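Local coordinates for A rubisco-like protein (Burkholderia fungorum, PDB 3NWR) that is a rubisco-like protein, related to the ribulose bisphosphate carboxylase large chain, and is probably a lyase, at residues A[171-176]-A[200-206]; A[176-180]-A[210-215]; A[183-188]-A[218-222]; A[231-237]-A[256-261]. All coordinates share one frame; numbering follows the deposited sequence.

Contact 1 of 4, residues A[171-176]-A[200-206]; sequences NVGLSA and CANPAHA
The imidazole of H205 meets residues 171-176 at two places: V172 CG2 lies at its edge, 4.3 Å from ND1 and near the ring plane, while G173 CA comes in obliquely, 3.7 Å from the same nitrogen. Both segments are loops of the TIM-barrel catalytic domain, one leading from strand 163-165 into helix 176-189 and the other running up to helix 208-226. G173 has a positive phi (127°), at which a side chain would press on the carbonyl oxygen before it. The far nitrogen of the ring, NE2, makes a weak hydrogen bond to R56 O of the second subunit.

V172 also packs against P203 and C200. With CG2 anti to the backbone N (chi1 65° for CG1), that methyl slides past P203, 3.9 Å from its CB. V172 CB meanwhile stands 4.1 Å from C200 CB, which is also tucked against the carbonyl oxygen of N171.

Toward the helix the packing becomes mostly backbone. A206 CB abuts L174 O at 3.3 Å, and S175 donates a nearly straight CA-H...O contact to H205 O (168° at the hydrogen). S175 and E178 form a capping box at the start of helix 176-189. One water joins the segments, accepting from A176 N at 2.9 Å and donating to H205 O at 3.0 Å.

Contact 2 of 4, residues A[176-180]-A[210-215]; sequences AAETA and ERVRAV
The methyl of A176 fits into a shallow hollow on helix 210-215, where its CB lies 3.8 Å from E210 O and 3.9 Å from E210 CB, with the backbone N of R211 also close by. One turn further on, A180 does the same to the next turn of the partner: its CB rests on the peptide that links A214 to V215, 3.5 Å from A214 O. A214 answers from the other helix, its own methyl reaching A180 CB at 3.8 Å and bordering the carbonyl of A176. With three alanines at the interface the bumps are small and the backbones come near each other. The axes of the two short segments are 8.3 Å apart and cross at -37°.

These are neighbouring helices of the outer layer of the TIM barrel, running roughly parallel as successive helices of this fold do. On the side turned toward the strands the bumps are larger. T179 CG2, held anti to the backbone N by chi1 of -57°, points between R211 and V215, 4.1 Å from R211 CG and 3.8 Å from V215 CG2. The hydroxyl of T179 is directed elsewhere and bonds to S175 O.

Beyond its aliphatic part R211 bends at chi3 (81°), which carries the guanidinium off to D196 and to the carbonyls of A201 and A206. Where the first turn of helix 176-180 meets the solvent-exposed E210, the water bound to A176 N donates to E210 OE1 at 3.2 Å.

Contact 3 of 4, residues A[183-188]-A[218-222]; sequences VRELCE and EVRRY
C187 CB sits squarely over one face of the Y222 ring, a CH-pi contact 3.6 Å from the centroid and 11° off the ring normal. The sulfur lies obliquely over the same ring, at 4.6 Å from the centroid to SG. At the ring edge, E188 brings its carboxylate alongside, with OE2 3.7 Å from Y222 CD1 and the two planes nearly perpendicular. Y222 is thus packed on a face by one residue of helix 183-188 and along its rim by the next.

R184 makes the main polar contact. Its aliphatic chain passes beside the carboxylate of E218, and NE forms a long salt bridge to OE1 at 3.5 Å. A bend at chi2 (52°) brings the chain across toward the tyrosine, and E218 bends at its own chi2 to meet it. E188 completes the charge network on the arginine, although the position of the NH1 involved is doubtful. R184 NH2 also lies over one face of the R221 guanidinium, 3.6 Å from NE; the nearby carboxylates probably ease this approach of like charges.

A second shell fixes the tyrosine hydroxyl: Y222 OH bonds to R228 and shares a hydrogen bond with a water 2.6 Å away; that water donates to E188 O. On the side facing the barrel strands, V183 CG1 meets V219 CG2 at 3.8 Å. The two short helical segments cross at -29°, side by side in the outer layer of the TIM barrel; V183 also touches V215, a turn earlier on helix 208-226, and beneath the pair it reaches I168, while C187 and Y222 both reach V230, just before strand 233-235.

Contact 4 of 4, residues A[231-237]-A[256-261]; sequences MVAFNIT and SCVMAS
N235 and M259 point to the same face of two parallel strands, and their side chains pass at a slant, the extended methionine bringing its CE methyl 3.9 Å from N235 CG. Strands 233-235 and 257-261 are neighbours in the TIM barrel, joined through helix 240-252 as a beta-alpha-beta unit. On the same face A233 CB packs on C257 SG at 3.6 Å.

F234 and V258 point the other way, toward the surrounding helices. The F234 ring has V232 CG1 over one face and packs among V212, V215 and M216 of helix 208-226. I236 turns back over V258, again at a slant: CG1 lies between the backbone N and carbonyl carbon (chi1 64°), which brings CD1 within 3.6 Å of V258 CB. Just before the strands, M231 CG packs against both S256 OG and C257 CB.

Two backbone bonds set the alignment. M259 N donates almost straight (174°) to F234 O at 2.8 Å, and I236 N donates to M259 O at 3.0 Å. Past the end of strand 233-235, T237 OG1 accepts from S261 N at 2.8 Å. An Asx turn positions it, with N235 OD1 taking both the backbone N-H and the hydroxyl of T237; the hydroxyl oxygen T237 OG1 lies 2.6 Å from N235 OD1, in the carbonyl plane and on a lone pair.

From the N terminus, the chain leaves strand 163-165 and runs through 171-176 into helix 176-189. Contact 1 closes the loop back from 200-206, and contacts 2 and 3 then join that helix to helix 208-226. These three cross one another along the sequence, while contact 4 follows in series and closes the beta-alpha-beta unit from 231-237 to 256-261. Contacts 1 and 2 share A176 and a water, and R211 reaches from contact 2 to the carbonyls of A201 and A206. C200 O bonds to N235 ND2, tying contact 1 to the strand end of contact 4. V215 packs on F234 and V219 on V232, joining helix 208-226 to strand 233-235 and the residue just ahead of it.

Contact 1 of 4, residues A[171-176]-A[200-206]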
loop_
_atom_site.group_PDB
_atom_site.type_symbol
_atom_site.label_atom_id
_atom_site.label_comp_id
_atom_site.label_asym_id
_atom_site.label_seq_id
_atom_site.Cartn_x
_atom_site.Cartn_y
_atom_site.Cartn_z
ATOM N N ASN A 171 -21.802 6.555 -7.806
ATOM C CA ASN A 171 -20.635 6.602 -6.920
ATOM C C ASN A 171 -20.110 8.010 -6.744
ATOM O O ASN A 171 -19.691 8.403 -5.658
ATOM C CB ASN A 171 -19.500 5.735 -7.475
ATOM C CG ASN A 171 -19.858 4.265 -7.550
ATOM O OD1 ASN A 171 -20.725 3.782 -6.822
ATOM N ND2 ASN A 171 -19.172 3.538 -8.429
ATOM N N VAL A 172 -20.103 8.753 -7.843
ATOM C CA VAL A 172 -19.611 10.120 -7.845
ATOM C C VAL A 172 -20.324 10.850 -8.980
ATOM O O VAL A 172 -20.695 10.232 -9.977
ATOM C CB VAL A 172 -18.059 10.163 -8.009
ATOM C CG1 VAL A 172 -17.610 9.613 -9.386
ATOM C CG2 VAL A 172 -17.533 11.567 -7.770
ATOM N N GLY A 173 -20.552 12.148 -8.823
ATOM C CA GLY A 173 -21.176 12.919 -9.888
ATOM C C GLY A 173 -22.399 13.712 -9.471
ATOM O O GLY A 173 -22.738 14.711 -10.110
ATOM N N LEU A 174 -23.087 13.264 -8.425
ATOM C CA LEU A 174 -24.179 14.050 -7.860
ATOM C C LEU A 174 -23.663 15.343 -7.257
ATOM O O LEU A 174 -22.542 15.411 -6.750
ATOM C CB LEU A 174 -24.922 13.272 -6.773
ATOM C CG LEU A 174 -25.642 11.977 -7.152
ATOM C CD1 LEU A 174 -26.277 11.366 -5.914
ATOM C CD2 LEU A 174 -26.694 12.220 -8.228
ATOM N N SER A 175 -24.492 16.379 -7.295
ATOM C CA SER A 175 -24.171 17.607 -6.581
ATOM C C SER A 175 -24.374 17.396 -5.082
ATOM O O SER A 175 -24.932 16.379 -4.658
ATOM C CB SER A 175 -25.086 18.735 -7.054
ATOM O OG SER A 175 -26.409 18.505 -6.608
ATOM N N ALA A 176 -23.947 18.365 -4.277
ATOM C CA ALA A 176 -24.161 18.273 -2.840
ATOM C C ALA A 176 -25.651 18.196 -2.531
ATOM O O ALA A 176 -26.077 17.388 -1.716
ATOM C CB ALA A 176 -23.511 19.445 -2.107
ATOM N N CYS A 200 -15.538 8.738 -4.317
ATOM C CA CYS A 200 -16.073 10.060 -4.007
ATOM C C CYS A 200 -15.543 10.544 -2.671
ATOM O O CYS A 200 -15.923 10.020 -1.628
ATOM C CB CYS A 200 -17.598 10.009 -3.941
ATOM S SG CYS A 200 -18.331 11.635 -3.659
ATOM N N ALA A 201 -14.663 11.537 -2.701
ATOM C CA ALA A 201 -14.122 12.122 -1.480
ATOM C C ALA A 201 -14.329 13.631 -1.500
ATOM O O ALA A 201 -15.156 14.155 -0.753
ATOM C CB ALA A 201 -12.652 11.773 -1.322
ATOM N N ASN A 202 -13.584 14.319 -2.363
ATOM C CA ASN A 202 -13.708 15.772 -2.494
ATOM C C ASN A 202 -13.836 16.179 -3.969
ATOM O O ASN A 202 -13.056 16.988 -4.470
ATOM C CB ASN A 202 -12.511 16.455 -1.833
ATOM C CG ASN A 202 -12.712 17.952 -1.642
ATOM O OD1 ASN A 202 -13.841 18.447 -1.563
ATOM N ND2 ASN A 202 -11.605 18.676 -1.558
ATOM N N PRO A 203 -14.819 15.600 -4.676
ATOM C CA PRO A 203 -14.972 15.900 -6.103
ATOM C C PRO A 203 -15.427 17.338 -6.321
ATOM O O PRO A 203 -16.058 17.918 -5.445
ATOM C CB PRO A 203 -16.082 14.943 -6.537
ATOM C CG PRO A 203 -16.941 14.804 -5.298
ATOM C CD PRO A 203 -15.965 14.839 -4.143
ATOM N N ALA A 204 -15.134 17.895 -7.489
ATOM C CA ALA A 204 -15.655 19.214 -7.834
ATOM C C ALA A 204 -17.190 19.217 -7.849
ATOM O O ALA A 204 -17.822 20.232 -7.546
ATOM C CB ALA A 204 -15.087 19.679 -9.180
ATOM N N HIS A 205 -17.789 18.071 -8.176
ATOM C CA HIS A 205 -19.248 17.956 -8.259
ATOM C C HIS A 205 -19.947 18.209 -6.926
ATOM O O HIS A 205 -21.060 18.738 -6.874
ATOM C CB HIS A 205 -19.636 16.568 -8.766
ATOM C CG HIS A 205 -18.966 16.190 -10.049
ATOM N ND1 HIS A 205 -18.192 15.056 -10.185
ATOM C CD2 HIS A 205 -18.952 16.804 -11.256
ATOM C CE1 HIS A 205 -17.741 14.983 -11.424
ATOM N NE2 HIS A 205 -18.179 16.036 -12.091
ATOM N N ALA A 206 -19.292 17.799 -5.849
ATOM C CA ALA A 206 -19.879 17.872 -4.521
ATOM C C ALA A 206 -18.751 17.884 -3.506
ATOM O O ALA A 206 -18.497 16.880 -2.843
ATOM C CB ALA A 206 -20.805 16.686 -4.279
HETATM O O HOH W 1 -22.343 20.674 -5.055
#

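Contact 2 of 4, residues A[176-180]-A[210-215]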
loop_
_atom_site.group_PDB
_atom_site.type_symbol
_atom_site.label_atom_id
_atom_site.label_comp_id
_atom_site.label_asym_id
_atom_site.label_seq_id
_atom_site.Cartn_x
_atom_site.Cartn_y
_atom_site.Cartn_z
ATOM N N ALA A 176 -23.947 18.365 -4.277
ATOM C CA ALA A 176 -24.161 18.273 -2.840
ATOM C C ALA A 176 -25.651 18.196 -2.531
ATOM O O ALA A 176 -26.077 17.388 -1.716
ATOM C CB ALA A 176 -23.511 19.445 -2.107
ATOM N N ALA A 177 -26.444 19.035 -3.196
ATOM C CA ALA A 177 -27.889 19.038 -2.988
ATOM C C ALA A 177 -28.518 17.716 -3.402
ATOM O O ALA A 177 -29.384 17.190 -2.702
ATOM C CB ALA A 177 -28.539 20.202 -3.755
ATOM N N GLU A 178 -28.089 17.182 -4.540
ATOM C CA GLU A 178 -28.628 15.913 -5.016
ATOM C C GLU A 178 -28.272 14.779 -4.054
ATOM O O GLU A 178 -29.082 13.888 -3.799
ATOM C CB GLU A 178 -28.129 15.607 -6.428
ATOM C CG GLU A 178 -28.749 16.490 -7.511
ATOM C CD GLU A 178 -28.075 16.326 -8.861
ATOM O OE1 GLU A 178 -26.875 15.986 -8.897
ATOM O OE2 GLU A 178 -28.743 16.552 -9.892
ATOM N N THR A 179 -27.061 14.830 -3.509
ATOM C CA THR A 179 -26.626 13.803 -2.566
ATOM C C THR A 179 -27.479 13.854 -1.304
ATOM O O THR A 179 -27.946 12.826 -0.803
ATOM C CB THR A 179 -25.156 13.997 -2.186
ATOM O OG1 THR A 179 -24.354 13.980 -3.372
ATOM C CG2 THR A 179 -24.680 12.873 -1.248
ATOM N N ALA A 180 -27.686 15.065 -0.794
ATOM C CA ALA A 180 -28.508 15.264 0.391
ATOM C C ALA A 180 -29.944 14.769 0.195
ATOM O O ALA A 180 -30.501 14.128 1.074
ATOM C CB ALA A 180 -28.499 16.737 0.795
ATOM N N GLU A 210 -19.271 21.174 1.274
ATOM C CA GLU A 210 -20.671 21.356 0.896
ATOM C C GLU A 210 -21.482 20.082 1.103
ATOM O O GLU A 210 -22.621 20.131 1.556
ATOM C CB GLU A 210 -20.791 21.762 -0.573
ATOM C CG GLU A 210 -20.114 23.063 -0.945
ATOM C CD GLU A 210 -20.244 23.357 -2.428
ATOM O OE1 GLU A 210 -21.245 22.916 -3.039
ATOM O OE2 GLU A 210 -19.348 24.025 -2.984
ATOM N N ARG A 211 -20.895 18.944 0.752
ATOM C CA ARG A 211 -21.602 17.680 0.854
ATOM C C ARG A 211 -21.924 17.339 2.310
ATOM O O ARG A 211 -23.042 16.927 2.619
ATOM C CB ARG A 211 -20.788 16.563 0.192
ATOM C CG ARG A 211 -21.561 15.269 -0.003
ATOM C CD ARG A 211 -20.802 14.275 -0.869
ATOM N NE ARG A 211 -19.775 13.539 -0.134
ATOM C CZ ARG A 211 -18.468 13.774 -0.217
ATOM N NH1 ARG A 211 -18.004 14.762 -0.980
ATOM N NH2 ARG A 211 -17.619 13.029 0.484
ATOM N N VAL A 212 -20.950 17.515 3.200
ATOM C CA VAL A 212 -21.169 17.225 4.615
ATOM C C VAL A 212 -22.267 18.115 5.187
ATOM O O VAL A 212 -23.167 17.633 5.869
ATOM C CB VAL A 212 -19.881 17.384 5.452
ATOM C CG1 VAL A 212 -20.195 17.308 6.942
ATOM C CG2 VAL A 212 -18.857 16.310 5.066
ATOM N N ARG A 213 -22.182 19.414 4.910
ATOM C CA ARG A 213 -23.198 20.339 5.408
ATOM C C ARG A 213 -24.607 20.014 4.896
ATOM O O ARG A 213 -25.563 19.974 5.676
ATOM C CB ARG A 213 -22.818 21.785 5.078
ATOM C CG ARG A 213 -21.549 22.257 5.748
ATOM C CD ARG A 213 -21.289 23.717 5.403
ATOM N NE ARG A 213 -20.260 24.293 6.261
ATOM C CZ ARG A 213 -18.996 24.465 5.893
ATOM N NH1 ARG A 213 -18.608 24.109 4.681
ATOM N NH2 ARG A 213 -18.121 24.997 6.736
ATOM N N ALA A 214 -24.744 19.766 3.596
ATOM C CA ALA A 214 -26.064 19.484 3.032
ATOM C C ALA A 214 -26.621 18.162 3.534
ATOM O O ALA A 214 -27.777 18.075 3.938
ATOM C CB ALA A 214 -26.020 19.488 1.515
ATOM N N VAL A 215 -25.791 17.127 3.507
ATOM C CA VAL A 215 -26.231 15.813 3.957
ATOM C C VAL A 215 -26.609 15.789 5.438
ATOM O O VAL A 215 -27.641 15.225 5.812
ATOM C CB VAL A 215 -25.167 14.728 3.657
ATOM C CG1 VAL A 215 -25.508 13.423 4.355
ATOM C CG2 VAL A 215 -25.038 14.515 2.154
HETATM O O HOH W 1 -22.343 20.674 -5.055
#

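Contact 3 of 4, residues A[183-188]-A[218-222]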
loop_
_atom_site.group_PDB
_atom_site.type_symbol
_atom_site.label_atom_id
_atom_site.label_comp_id
_atom_site.label_asym_id
_atom_site.label_seq_id
_atom_site.Cartn_x
_atom_site.Cartn_y
_atom_site.Cartn_z
ATOM N N VAL A 183 -29.809 11.000 0.228
ATOM C CA VAL A 183 -29.614 10.530 1.593
ATOM C C VAL A 183 -30.914 10.591 2.403
ATOM O O VAL A 183 -31.214 9.683 3.168
ATOM C CB VAL A 183 -28.478 11.297 2.285
ATOM C CG1 VAL A 183 -28.519 11.093 3.788
ATOM C CG2 VAL A 183 -27.149 10.850 1.723
ATOM N N ARG A 184 -31.691 11.655 2.218
ATOM C CA ARG A 184 -32.999 11.755 2.867
ATOM C C ARG A 184 -33.885 10.555 2.526
ATOM O O ARG A 184 -34.487 9.945 3.414
ATOM C CB ARG A 184 -33.687 13.068 2.488
ATOM C CG ARG A 184 -35.083 13.246 3.082
ATOM C CD ARG A 184 -35.092 13.020 4.584
ATOM N NE ARG A 184 -36.077 13.871 5.254
ATOM C CZ ARG A 184 -36.609 13.613 6.443
ATOM N NH1 ARG A 184 -36.269 12.513 7.091
ATOM N NH2 ARG A 184 -37.487 14.452 6.984
ATOM N N GLU A 185 -33.943 10.207 1.244
ATOM C CA GLU A 185 -34.745 9.066 0.801
ATOM C C GLU A 185 -34.236 7.758 1.393
ATOM O O GLU A 185 -35.024 6.907 1.787
ATOM C CB GLU A 185 -34.760 8.969 -0.724
ATOM C CG GLU A 185 -35.383 10.167 -1.428
ATOM C CD GLU A 185 -35.083 10.189 -2.920
ATOM O OE1 GLU A 185 -34.409 9.258 -3.411
ATOM O OE2 GLU A 185 -35.523 11.140 -3.603
ATOM N N LEU A 186 -32.916 7.598 1.453
ATOM C CA LEU A 186 -32.331 6.380 2.009
ATOM C C LEU A 186 -32.649 6.253 3.505
ATOM O O LEU A 186 -32.953 5.167 3.993
ATOM C CB LEU A 186 -30.815 6.342 1.763
ATOM C CG LEU A 186 -30.369 6.369 0.296
ATOM C CD1 LEU A 186 -28.846 6.462 0.155
ATOM C CD2 LEU A 186 -30.909 5.145 -0.459
ATOM N N CYS A 187 -32.583 7.366 4.231
ATOM C CA CYS A 187 -32.980 7.378 5.632
ATOM C C CYS A 187 -34.434 6.923 5.781
ATOM O O CYS A 187 -34.746 6.064 6.601
ATOM C CB CYS A 187 -32.825 8.778 6.231
ATOM S SG CYS A 187 -31.117 9.319 6.503
ATOM N N GLU A 188 -35.314 7.522 4.986
ATOM C CA GLU A 188 -36.743 7.216 5.055
ATOM C C GLU A 188 -37.023 5.751 4.718
ATOM O O GLU A 188 -37.984 5.160 5.225
ATOM C CB GLU A 188 -37.532 8.133 4.120
ATOM C CG GLU A 188 -37.445 9.609 4.485
ATOM C CD GLU A 188 -38.324 9.993 5.661
ATOM O OE1 GLU A 188 -39.105 9.143 6.145
ATOM O OE2 GLU A 188 -38.238 11.159 6.099
ATOM N N GLU A 218 -30.089 17.083 6.358
ATOM C CA GLU A 218 -31.132 16.086 6.164
ATOM C C GLU A 218 -31.102 15.011 7.241
ATOM O O GLU A 218 -32.142 14.613 7.754
ATOM C CB GLU A 218 -31.028 15.452 4.773
ATOM C CG GLU A 218 -31.348 16.411 3.636
ATOM C CD GLU A 218 -32.834 16.713 3.525
ATOM O OE1 GLU A 218 -33.635 16.115 4.274
ATOM O OE2 GLU A 218 -33.194 17.550 2.676
ATOM N N VAL A 219 -29.909 14.547 7.596
ATOM C CA VAL A 219 -29.778 13.483 8.578
ATOM C C VAL A 219 -30.272 13.933 9.952
ATOM O O VAL A 219 -30.975 13.193 10.637
ATOM C CB VAL A 219 -28.324 12.971 8.642
ATOM C CG1 VAL A 219 -28.149 11.955 9.753
ATOM C CG2 VAL A 219 -27.936 12.373 7.293
ATOM N N ARG A 220 -29.911 15.154 10.342
ATOM C CA ARG A 220 -30.354 15.717 11.620
ATOM C C ARG A 220 -31.873 15.857 11.649
ATOM O O ARG A 220 -32.527 15.475 12.620
ATOM C CB ARG A 220 -29.685 17.077 11.884
ATOM C CG ARG A 220 -28.165 17.006 12.134
ATOM C CD ARG A 220 -27.557 18.358 12.580
ATOM N NE ARG A 220 -27.869 19.458 11.667
ATOM C CZ ARG A 220 -27.048 19.945 10.736
ATOM N NH1 ARG A 220 -25.824 19.452 10.578
ATOM N NH2 ARG A 220 -27.446 20.951 9.965
ATOM N N ARG A 221 -32.438 16.389 10.574
ATOM C CA ARG A 221 -33.882 16.550 10.506
ATOM C C ARG A 221 -34.586 15.194 10.510
ATOM O O ARG A 221 -35.654 15.041 11.103
ATOM C CB ARG A 221 -34.297 17.348 9.277
ATOM C CG ARG A 221 -35.792 17.595 9.264
ATOM C CD ARG A 221 -36.295 18.228 7.983
ATOM N NE ARG A 221 -37.710 17.923 7.780
ATOM C CZ ARG A 221 -38.418 18.332 6.735
ATOM N NH1 ARG A 221 -37.844 19.073 5.798
ATOM N NH2 ARG A 221 -39.692 17.999 6.627
ATOM N N TYR A 222 -33.992 14.203 9.854
ATOM C CA TYR A 222 -34.587 12.877 9.862
ATOM C C TYR A 222 -34.610 12.291 11.277
ATOM O O TYR A 222 -35.600 11.686 11.678
ATOM C CB TYR A 222 -33.889 11.916 8.888
ATOM C CG TYR A 222 -34.414 10.505 9.007
ATOM C CD1 TYR A 222 -35.649 10.149 8.470
ATOM C CD2 TYR A 222 -33.689 9.531 9.685
ATOM C CE1 TYR A 222 -36.131 8.863 8.592
ATOM C CE2 TYR A 222 -34.165 8.246 9.812
ATOM C CZ TYR A 222 -35.384 7.912 9.262
ATOM O OH TYR A 222 -35.866 6.628 9.390
HETATM O O HOH W 2 -38.154 5.862 8.435
#

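Contact 4 of 4, residues A[231-237]-A[256-261]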
loop_
_atom_site.group_PDB
_atom_site.type_symbol
_atom_site.label_atom_id
_atom_site.label_comp_id
_atom_site.label_asym_id
_atom_site.label_seq_id
_atom_site.Cartn_x
_atom_site.Cartn_y
_atom_site.Cartn_z
ATOM N N MET A 231 -26.153 6.699 10.685
ATOM C CA MET A 231 -24.724 6.973 10.606
ATOM C C MET A 231 -24.287 7.133 9.154
ATOM O O MET A 231 -24.498 6.244 8.327
ATOM C CB MET A 231 -23.940 5.834 11.257
ATOM C CG MET A 231 -22.428 5.955 11.087
ATOM S SD MET A 231 -21.506 4.702 11.995
ATOM C CE MET A 231 -21.882 5.158 13.696
ATOM N N VAL A 232 -23.674 8.273 8.840
ATOM C CA VAL A 232 -23.161 8.506 7.502
ATOM C C VAL A 232 -21.640 8.489 7.543
ATOM O O VAL A 232 -21.009 9.273 8.270
ATOM C CB VAL A 232 -23.648 9.851 6.912
ATOM C CG1 VAL A 232 -23.024 10.081 5.519
ATOM C CG2 VAL A 232 -25.173 9.872 6.822
ATOM N N ALA A 233 -21.060 7.566 6.786
ATOM C CA ALA A 233 -19.613 7.499 6.671
ATOM C C ALA A 233 -19.197 8.393 5.517
ATOM O O ALA A 233 -19.259 7.998 4.352
ATOM C CB ALA A 233 -19.153 6.057 6.442
ATOM N N PHE A 234 -18.816 9.626 5.844
ATOM C CA PHE A 234 -18.304 10.554 4.843
ATOM C C PHE A 234 -16.884 10.174 4.484
ATOM O O PHE A 234 -16.030 10.038 5.370
ATOM C CB PHE A 234 -18.309 11.982 5.391
ATOM C CG PHE A 234 -19.683 12.532 5.603
ATOM C CD1 PHE A 234 -20.442 12.951 4.522
ATOM C CD2 PHE A 234 -20.220 12.618 6.877
ATOM C CE1 PHE A 234 -21.726 13.467 4.710
ATOM C CE2 PHE A 234 -21.513 13.127 7.075
ATOM C CZ PHE A 234 -22.263 13.549 5.989
ATOM N N ASN A 235 -16.624 10.024 3.188
ATOM C CA ASN A 235 -15.280 9.713 2.729
ATOM C C ASN A 235 -14.388 10.957 2.752
ATOM O O ASN A 235 -14.487 11.825 1.880
ATOM C CB ASN A 235 -15.325 9.104 1.327
ATOM C CG ASN A 235 -13.956 8.652 0.855
ATOM O OD1 ASN A 235 -13.008 8.618 1.635
ATOM N ND2 ASN A 235 -13.852 8.286 -0.421
ATOM N N ILE A 236 -13.527 11.035 3.757
ATOM C CA ILE A 236 -12.674 12.204 3.933
ATOM C C ILE A 236 -11.257 11.976 3.426
ATOM O O ILE A 236 -10.395 12.843 3.591
ATOM C CB ILE A 236 -12.600 12.659 5.405
ATOM C CG1 ILE A 236 -11.939 11.575 6.260
ATOM C CG2 ILE A 236 -14.001 13.018 5.930
ATOM C CD1 ILE A 236 -11.581 12.032 7.681
ATOM N N THR A 237 -11.026 10.820 2.803
ATOM C CA THR A 237 -9.719 10.493 2.214
ATOM C C THR A 237 -9.098 11.710 1.534
ATOM O O THR A 237 -9.709 12.292 0.630
ATOM C CB THR A 237 -9.851 9.376 1.163
ATOM O OG1 THR A 237 -10.425 8.205 1.765
ATOM C CG2 THR A 237 -8.479 9.027 0.567
ATOM N N SER A 256 -21.067 11.308 12.951
ATOM C CA SER A 256 -20.575 10.313 13.893
ATOM C C SER A 256 -19.482 9.432 13.313
ATOM O O SER A 256 -18.896 8.624 14.027
ATOM C CB SER A 256 -21.727 9.416 14.353
ATOM O OG SER A 256 -22.315 8.750 13.240
ATOM N N CYS A 257 -19.200 9.603 12.026
ATOM C CA CYS A 257 -18.342 8.652 11.336
ATOM C C CYS A 257 -17.613 9.306 10.164
ATOM O O CYS A 257 -18.198 10.121 9.444
ATOM C CB CYS A 257 -19.203 7.481 10.834
ATOM S SG CYS A 257 -18.294 6.170 9.961
ATOM N N VAL A 258 -16.346 8.939 9.987
ATOM C CA VAL A 258 -15.597 9.256 8.775
ATOM C C VAL A 258 -15.014 7.978 8.175
ATOM O O VAL A 258 -14.644 7.050 8.894
ATOM C CB VAL A 258 -14.476 10.281 9.020
ATOM C CG1 VAL A 258 -15.082 11.642 9.368
ATOM C CG2 VAL A 258 -13.547 9.802 10.123
ATOM N N MET A 259 -14.948 7.952 6.851
ATOM C CA MET A 259 -14.407 6.828 6.100
ATOM C C MET A 259 -13.088 7.262 5.474
ATOM O O MET A 259 -12.923 8.424 5.102
ATOM C CB MET A 259 -15.404 6.455 5.007
ATOM C CG MET A 259 -14.846 5.676 3.834
ATOM S SD MET A 259 -16.209 5.458 2.663
ATOM C CE MET A 259 -15.300 4.956 1.202
ATOM N N ALA A 260 -12.144 6.333 5.366
ATOM C CA ALA A 260 -10.854 6.606 4.722
ATOM C C ALA A 260 -10.391 5.400 3.920
ATOM O O ALA A 260 -10.576 4.263 4.353
ATOM C CB ALA A 260 -9.796 6.990 5.770
ATOM N N SER A 261 -9.805 5.657 2.754
ATOM C CA SER A 261 -9.190 4.606 1.945
ATOM C C SER A 261 -7.831 4.298 2.550
ATOM O O SER A 261 -6.815 4.912 2.205
ATOM C CB SER A 261 -9.052 5.061 0.496
ATOM O OG SER A 261 -10.334 5.219 -0.079
HETATM O O HOH W 3 -21.258 11.212 10.023
HETATM O O HOH W 4 -10.993 7.604 -1.454
#